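PDB 3AGD: salt-tolerant glutaminase from Micrococcus luteus, which probably catalyses the hydrolysis of L-glutamine to L-glutamate and ammonium. Local coordinates for residues Lys67-Ala72 with Gly264-Leu269; Tyr243-Gln248 with Ala294-Ser299. One frame throughout, in Å; residues are numbered along the deposited sequence.

Contact 1 (Lys67-Ala72 with Gly264-Leu269); sequences KPFTYA and GVLGAL
The ring of F69 is the one flat group that reaches the strand, and L266 meets it obliquely at the far end as the two side chains reach toward each other from helix and strand: F69 CZ lies 4.1 Å from L266 CG and 4.2 Å from L266 CD1. On one face of the same ring sits the neighbouring proline, with P68 CG about 4.1 Å above the plane and displaced toward the rim. P68 then makes its own approach to the strand, P68 CG standing 4.2 Å from L266 CD1, so a single leucine branch is shared by the proline ring and the phenylalanine tip. L266 points at the helix from the strand, and with CG anti to its amide nitrogen (chi1 -178°) it extends CG and CD1 to F69 CZ. The backbones stay well apart, with the CA atoms of P68 and L266 at 9.6 Å. M237 of helix 227-240 touches both P68 and L266, while M142 and L145 of helix 131-146 pack on F69. The contact therefore sets the first turn of helix 67-78 against the central antiparallel sheet, as in the serine beta-lactamase-like fold to which glutaminases belong. K67 takes no part in the apolar contact; its NZ is hydrogen-bonded to N114 OD1 and the carbonyl of M112, and weakly to S64 OG. S64 and N114 bind L-glutamate in another structure of this protein, and S64 and K67 probably form the SxxK motif of serine beta-lactamase-like enzymes. All three touching residues are buried and meet carbon to carbon, so the contact is held by van der Waals packing and burial of apolar surface, beside the polar glutamate site.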
ATOM      1  N   LYS A  67      -7.330   0.911  20.114  1.00 17.90           N
ATOM      2  CA  LYS A  67      -8.442   1.004  19.176  1.00 16.71           C
ATOM      3  C   LYS A  67      -8.416   0.086  17.954  1.00 15.08           C
ATOM      4  O   LYS A  67      -9.420  -0.548  17.635  1.00 14.83           O
ATOM      5  CB  LYS A  67      -8.616   2.464  18.757  1.00 15.65           C
ATOM      6  CG  LYS A  67      -9.038   3.356  19.923  1.00 10.88           C
ATOM      7  CD  LYS A  67      -9.070   4.821  19.533  1.00 15.64           C
ATOM      8  CE  LYS A  67      -9.575   5.684  20.681  1.00 14.09           C
ATOM      9  NZ  LYS A  67      -9.562   7.121  20.312  1.00 15.93           N
ATOM     10  N   PRO A  68      -7.279  -0.002  17.250  1.00 17.44           N
ATOM     11  CA  PRO A  68      -7.292  -0.893  16.088  1.00 16.58           C
ATOM     12  C   PRO A  68      -7.501  -2.357  16.442  1.00 17.60           C
ATOM     13  O   PRO A  68      -8.073  -3.119  15.660  1.00 17.55           O
ATOM     14  CB  PRO A  68      -5.937  -0.630  15.426  1.00 22.02           C
ATOM     15  CG  PRO A  68      -5.094  -0.090  16.530  1.00 24.23           C
ATOM     16  CD  PRO A  68      -6.031   0.777  17.307  1.00 18.75           C
ATOM     17  N   PHE A  69      -7.063  -2.746  17.633  1.00 15.85           N
ATOM     18  CA  PHE A  69      -7.188  -4.134  18.058  1.00 18.09           C
ATOM     19  C   PHE A  69      -8.587  -4.533  18.519  1.00 17.02           C
ATOM     20  O   PHE A  69      -9.058  -5.623  18.195  1.00 20.08           O
ATOM     21  CB  PHE A  69      -6.127  -4.422  19.120  1.00 17.02           C
ATOM     22  CG  PHE A  69      -4.737  -4.090  18.656  1.00 15.18           C
ATOM     23  CD1 PHE A  69      -4.013  -3.056  19.247  1.00 13.11           C
ATOM     24  CD2 PHE A  69      -4.185  -4.752  17.562  1.00 13.89           C
ATOM     25  CE1 PHE A  69      -2.765  -2.683  18.753  1.00 11.97           C
ATOM     26  CE2 PHE A  69      -2.936  -4.385  17.057  1.00 15.89           C
ATOM     27  CZ  PHE A  69      -2.223  -3.346  17.653  1.00 13.88           C
ATOM     28  N   THR A  70      -9.263  -3.660  19.255  1.00 16.30           N
ATOM     29  CA  THR A  70     -10.618  -3.978  19.693  1.00 16.97           C
ATOM     30  C   THR A  70     -11.524  -3.961  18.464  1.00 17.72           C
ATOM     31  O   THR A  70     -12.485  -4.723  18.375  1.00 20.12           O
ATOM     32  CB  THR A  70     -11.141  -2.959  20.735  1.00 13.83           C
ATOM     33  OG1 THR A  70     -10.860  -1.628  20.297  1.00 13.72           O
ATOM     34  CG2 THR A  70     -10.489  -3.191  22.083  1.00 13.08           C
ATOM     35  N   TYR A  71     -11.203  -3.084  17.515  1.00 16.40           N
ATOM     36  CA  TYR A  71     -11.962  -2.969  16.272  1.00 13.88           C
ATOM     37  C   TYR A  71     -11.868  -4.302  15.527  1.00 12.14           C
ATOM     38  O   TYR A  71     -12.859  -4.802  15.008  1.00 12.88           O
ATOM     39  CB  TYR A  71     -11.394  -1.820  15.424  1.00 14.37           C
ATOM     40  CG  TYR A  71     -12.131  -1.522  14.129  1.00 15.16           C
ATOM     41  CD1 TYR A  71     -13.523  -1.627  14.046  1.00 12.20           C
ATOM     42  CD2 TYR A  71     -11.437  -1.056  13.007  1.00 14.28           C
ATOM     43  CE1 TYR A  71     -14.210  -1.271  12.879  1.00 11.99           C
ATOM     44  CE2 TYR A  71     -12.112  -0.692  11.838  1.00 15.64           C
ATOM     45  CZ  TYR A  71     -13.499  -0.801  11.779  1.00 18.07           C
ATOM     46  OH  TYR A  71     -14.172  -0.425  10.631  1.00 15.07           O
ATOM     47  N   ALA A  72     -10.674  -4.885  15.490  1.00 13.99           N
ATOM     48  CA  ALA A  72     -10.491  -6.172  14.825  1.00 14.06           C
ATOM     49  C   ALA A  72     -11.335  -7.248  15.525  1.00 16.08           C
ATOM     50  O   ALA A  72     -12.040  -8.019  14.876  1.00 18.69           O
ATOM     51  CB  ALA A  72      -9.021  -6.561  14.839  1.00 11.01           C
ATOM     52  N   GLY A 264       2.988   6.055  23.662  1.00 16.54           N
ATOM     53  CA  GLY A 264       3.225   4.977  22.713  1.00 18.43           C
ATOM     54  C   GLY A 264       2.640   5.168  21.326  1.00 18.86           C
ATOM     55  O   GLY A 264       1.484   5.575  21.178  1.00 20.97           O
ATOM     56  N   VAL A 265       3.440   4.880  20.304  1.00 17.44           N
ATOM     57  CA  VAL A 265       2.980   4.985  18.923  1.00 17.80           C
ATOM     58  C   VAL A 265       3.022   3.610  18.260  1.00 17.58           C
ATOM     59  O   VAL A 265       4.032   2.908  18.320  1.00 14.97           O
ATOM     60  CB  VAL A 265       3.846   5.946  18.080  1.00 15.02           C
ATOM     61  CG1 VAL A 265       3.236   6.088  16.680  1.00 11.47           C
ATOM     62  CG2 VAL A 265       3.938   7.302  18.756  1.00 14.27           C
ATOM     63  N   LEU A 266       1.915   3.238  17.628  1.00 18.34           N
ATOM     64  CA  LEU A 266       1.797   1.959  16.949  1.00 17.40           C
ATOM     65  C   LEU A 266       1.870   2.178  15.439  1.00 19.21           C
ATOM     66  O   LEU A 266       1.211   3.067  14.900  1.00 18.60           O
ATOM     67  CB  LEU A 266       0.467   1.307  17.338  1.00 19.29           C
ATOM     68  CG  LEU A 266       0.023  -0.075  16.832  1.00 24.38           C
ATOM     69  CD1 LEU A 266      -0.933   0.080  15.684  1.00 25.22           C
ATOM     70  CD2 LEU A 266       1.224  -0.921  16.459  1.00 19.35           C
ATOM     71  N   GLY A 267       2.688   1.377  14.767  1.00 16.21           N
ATOM     72  CA  GLY A 267       2.823   1.484  13.328  1.00 16.57           C
ATOM     73  C   GLY A 267       2.647   0.116  12.697  1.00 19.88           C
ATOM     74  O   GLY A 267       3.032  -0.897  13.284  1.00 19.01           O
ATOM     75  N   ALA A 268       2.057   0.080  11.508  1.00 17.86           N
ATOM     76  CA  ALA A 268       1.844  -1.178  10.809  1.00 19.60           C
ATOM     77  C   ALA A 268       1.889  -0.933   9.307  1.00 20.57           C
ATOM     78  O   ALA A 268       0.922  -0.452   8.716  1.00 18.47           O
ATOM     79  CB  ALA A 268       0.505  -1.780  11.209  1.00 19.09           C
ATOM     80  N   LEU A 269       3.026  -1.261   8.702  1.00 19.91           N
ATOM     81  CA  LEU A 269       3.232  -1.080   7.269  1.00 15.47           C
ATOM     82  C   LEU A 269       3.092  -2.437   6.585  1.00 18.86           C
ATOM     83  O   LEU A 269       3.982  -3.287   6.673  1.00 21.13           O
ATOM     84  CB  LEU A 269       4.622  -0.490   7.018  1.00 13.44           C
ATOM     85  CG  LEU A 269       4.970  -0.208   5.554  1.00 18.51           C
ATOM     86  CD1 LEU A 269       3.934   0.741   4.966  1.00 20.04           C
ATOM     87  CD2 LEU A 269       6.367   0.385   5.451  1.00 12.66           C
TER

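Contact 2 (Tyr243-Gln248 with Ala294-Ser299); sequences YDAAGQ and ACRRLS
R296 reaches from helix 289-301 to the backbone of A246, in the loop that joins helix 227-240 to helix 249-252, so the contact ties a helix packed on the central antiparallel sheet of the serine beta-lactamase-like fold to a surface loop. Direct hydrogen bonding amounts to one weak bond: NH2 of R296 gives a proton to A246 O at 3.3 Å, with an N-H...O angle of 156°, and the carbonyl oxygen lies at the edge of the guanidinium, near its plane. The side chain is extended from CG to NE, which lets its head cross to the loop although the nearest CA atoms, those of A246 and R296, are 11.2 Å apart.

Van der Waals contact of the alanine methyls with the guanidinium is slight. A246 CB comes within 4.1 Å of R296 NH2, and A245 CB approaches the same nitrogen obliquely at 4.4 Å. W249 of helix 249-252 and V253 also touch R296.

Water adds to the grip, with two molecules lying in the guanidinium plane at its edge. One accepts from both A246 N and R296 NH2, the latter at 3.0 Å. The other gives a proton to A246 O at 2.8 Å and accepts one from R296 NH1 at 3.1 Å.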
ATOM      1  N   TYR A 243      -4.826  11.759  11.860  1.00 18.92           N
ATOM      2  CA  TYR A 243      -5.608  12.838  11.260  1.00 21.66           C
ATOM      3  C   TYR A 243      -5.190  14.273  11.566  1.00 23.06           C
ATOM      4  O   TYR A 243      -5.162  15.118  10.668  1.00 22.16           O
ATOM      5  CB  TYR A 243      -7.083  12.681  11.646  1.00 23.93           C
ATOM      6  CG  TYR A 243      -8.042  13.346  10.684  1.00 26.01           C
ATOM      7  CD1 TYR A 243      -8.380  12.732   9.474  1.00 24.75           C
ATOM      8  CD2 TYR A 243      -8.613  14.585  10.977  1.00 24.96           C
ATOM      9  CE1 TYR A 243      -9.259  13.329   8.584  1.00 25.99           C
ATOM     10  CE2 TYR A 243      -9.499  15.195  10.089  1.00 26.70           C
ATOM     11  CZ  TYR A 243      -9.817  14.561   8.897  1.00 27.27           C
ATOM     12  OH  TYR A 243     -10.694  15.147   8.014  1.00 28.08           O
ATOM     13  N   ASP A 244      -4.884  14.561  12.825  1.00 25.70           N
ATOM     14  CA  ASP A 244      -4.519  15.920  13.206  1.00 30.00           C
ATOM     15  C   ASP A 244      -3.027  16.194  13.304  1.00 29.95           C
ATOM     16  O   ASP A 244      -2.616  17.209  13.872  1.00 32.35           O
ATOM     17  CB  ASP A 244      -5.208  16.300  14.525  1.00 32.39           C
ATOM     18  CG  ASP A 244      -6.714  16.485  14.366  1.00 37.19           C
ATOM     19  OD1 ASP A 244      -7.130  17.266  13.484  1.00 38.57           O
ATOM     20  OD2 ASP A 244      -7.483  15.855  15.121  1.00 38.27           O
ATOM     21  N   ALA A 245      -2.213  15.296  12.759  1.00 26.22           N
ATOM     22  CA  ALA A 245      -0.767  15.492  12.786  1.00 26.11           C
ATOM     23  C   ALA A 245      -0.405  16.550  11.742  1.00 27.01           C
ATOM     24  O   ALA A 245      -1.176  16.794  10.811  1.00 27.68           O
ATOM     25  CB  ALA A 245      -0.050  14.184  12.479  1.00 24.07           C
ATOM     26  N   ALA A 246       0.757  17.179  11.900  1.00 25.67           N
ATOM     27  CA  ALA A 246       1.206  18.205  10.963  1.00 25.55           C
ATOM     28  C   ALA A 246       1.348  17.622   9.556  1.00 24.30           C
ATOM     29  O   ALA A 246       1.745  16.463   9.392  1.00 22.07           O
ATOM     30  CB  ALA A 246       2.537  18.788  11.427  1.00 25.68           C
ATOM     31  N   GLY A 247       1.032  18.430   8.545  1.00 23.53           N
ATOM     32  CA  GLY A 247       1.119  17.968   7.167  1.00 23.09           C
ATOM     33  C   GLY A 247       0.024  16.955   6.874  1.00 22.82           C
ATOM     34  O   GLY A 247      -1.090  17.085   7.375  1.00 22.91           O
ATOM     35  N   GLN A 248       0.328  15.951   6.060  1.00 20.87           N
ATOM     36  CA  GLN A 248      -0.647  14.909   5.741  1.00 18.03           C
ATOM     37  C   GLN A 248       0.135  13.607   5.855  1.00 19.37           C
ATOM     38  O   GLN A 248       0.968  13.297   5.006  1.00 17.30           O
ATOM     39  CB  GLN A 248      -1.185  15.102   4.324  1.00 17.51           C
ATOM     40  CG  GLN A 248      -2.607  14.596   4.105  1.00 23.72           C
ATOM     41  CD  GLN A 248      -2.669  13.144   3.691  1.00 29.34           C
ATOM     42  OE1 GLN A 248      -1.772  12.641   3.014  1.00 31.24           O
ATOM     43  NE2 GLN A 248      -3.743  12.466   4.075  1.00 30.27           N
ATOM     44  N   ALA A 294      10.123   9.853  15.262  1.00 19.24           N
ATOM     45  CA  ALA A 294      10.843   8.622  14.957  1.00 18.87           C
ATOM     46  C   ALA A 294      10.209   7.926  13.750  1.00 17.93           C
ATOM     47  O   ALA A 294      10.911   7.346  12.923  1.00 17.90           O
ATOM     48  CB  ALA A 294      10.835   7.690  16.172  1.00 19.23           C
ATOM     49  N   CYS A 295       8.882   7.982  13.645  1.00 15.74           N
ATOM     50  CA  CYS A 295       8.198   7.359  12.514  1.00 16.24           C
ATOM     51  C   CYS A 295       8.535   8.092  11.209  1.00 17.40           C
ATOM     52  O   CYS A 295       8.689   7.461  10.158  1.00 18.31           O
ATOM     53  CB  CYS A 295       6.683   7.345  12.742  1.00 17.51           C
ATOM     54  SG  CYS A 295       6.140   6.157  14.010  1.00 21.06           S
ATOM     55  N   ARG A 296       8.656   9.418  11.276  1.00 16.74           N
ATOM     56  CA  ARG A 296       9.002  10.208  10.096  1.00 18.97           C
ATOM     57  C   ARG A 296      10.412   9.835   9.640  1.00 20.29           C
ATOM     58  O   ARG A 296      10.670   9.704   8.446  1.00 19.72           O
ATOM     59  CB  ARG A 296       8.941  11.709  10.408  1.00 19.99           C
ATOM     60  CG  ARG A 296       7.535  12.243  10.697  1.00 20.26           C
ATOM     61  CD  ARG A 296       7.571  13.744  10.951  1.00 24.20           C
ATOM     62  NE  ARG A 296       6.296  14.284  11.422  1.00 26.98           N
ATOM     63  CZ  ARG A 296       5.225  14.492  10.658  1.00 22.66           C
ATOM     64  NH1 ARG A 296       5.250  14.207   9.362  1.00 18.49           N
ATOM     65  NH2 ARG A 296       4.126  15.003  11.196  1.00 21.75           N
ATOM     66  N   ARG A 297      11.320   9.653  10.597  1.00 18.48           N
ATOM     67  CA  ARG A 297      12.695   9.282  10.275  1.00 20.05           C
ATOM     68  C   ARG A 297      12.787   7.853   9.735  1.00 23.00           C
ATOM     69  O   ARG A 297      13.576   7.581   8.833  1.00 24.72           O
ATOM     70  CB  ARG A 297      13.596   9.438  11.507  1.00 17.48           C
ATOM     71  CG  ARG A 297      14.045  10.871  11.779  1.00 19.33           C
ATOM     72  CD  ARG A 297      15.022  11.359  10.703  1.00 26.34           C
ATOM     73  NE  ARG A 297      16.335  10.712  10.784  1.00 28.58           N
ATOM     74  CZ  ARG A 297      17.306  11.080  11.617  1.00 29.85           C
ATOM     75  NH1 ARG A 297      17.123  12.098  12.449  1.00 28.05           N
ATOM     76  NH2 ARG A 297      18.463  10.428  11.626  1.00 30.04           N
ATOM     77  N   LEU A 298      11.991   6.938  10.283  1.00 22.28           N
ATOM     78  CA  LEU A 298      12.014   5.558   9.806  1.00 22.06           C
ATOM     79  C   LEU A 298      11.573   5.525   8.346  1.00 22.28           C
ATOM     80  O   LEU A 298      12.158   4.826   7.523  1.00 19.95           O
ATOM     81  CB  LEU A 298      11.083   4.678  10.642  1.00 20.07           C
ATOM     82  CG  LEU A 298      11.537   4.310  12.055  1.00 20.60           C
ATOM     83  CD1 LEU A 298      10.443   3.518  12.753  1.00 21.07           C
ATOM     84  CD2 LEU A 298      12.815   3.495  11.984  1.00 20.45           C
ATOM     85  N   SER A 299      10.534   6.295   8.037  1.00 23.77           N
ATOM     86  CA  SER A 299      10.010   6.371   6.680  1.00 20.67           C
ATOM     87  C   SER A 299      11.045   6.957   5.717  1.00 19.97           C
ATOM     88  O   SER A 299      11.261   6.423   4.623  1.00 15.83           O
ATOM     89  CB  SER A 299       8.739   7.225   6.652  1.00 19.62           C
ATOM     90  OG  SER A 299       8.393   7.580   5.321  1.00 21.91           O
TER
HETATM   91  O   HOH W   1       3.262  16.254  13.826  1.00 10.43           O
HETATM   92  O   HOH W   2       2.598  14.331   7.854  1.00 19.89           O

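Contact 1 is core and contact 2 is surface, and their centres lie about 16 Å apart. Both sit in the glutaminase region, and their segments alternate along the chain. Helix 227-240 connects them: it packs on P68 and L266 in contact 1, and the loop of contact 2 follows its end. Strand 264-269 and helix 289-301 also touch directly, V265 CG1 lying 3.9 Å from C295 SG. V265 and L266, neighbours on the strand, face opposite ways, so helix 289-301 and helix 67-78 lie on opposite faces of the sheet. Their chemistry follows their place: buried carbon against carbon in contact 1, but a charged arginine, a backbone carbonyl and bridging waters in contact 2.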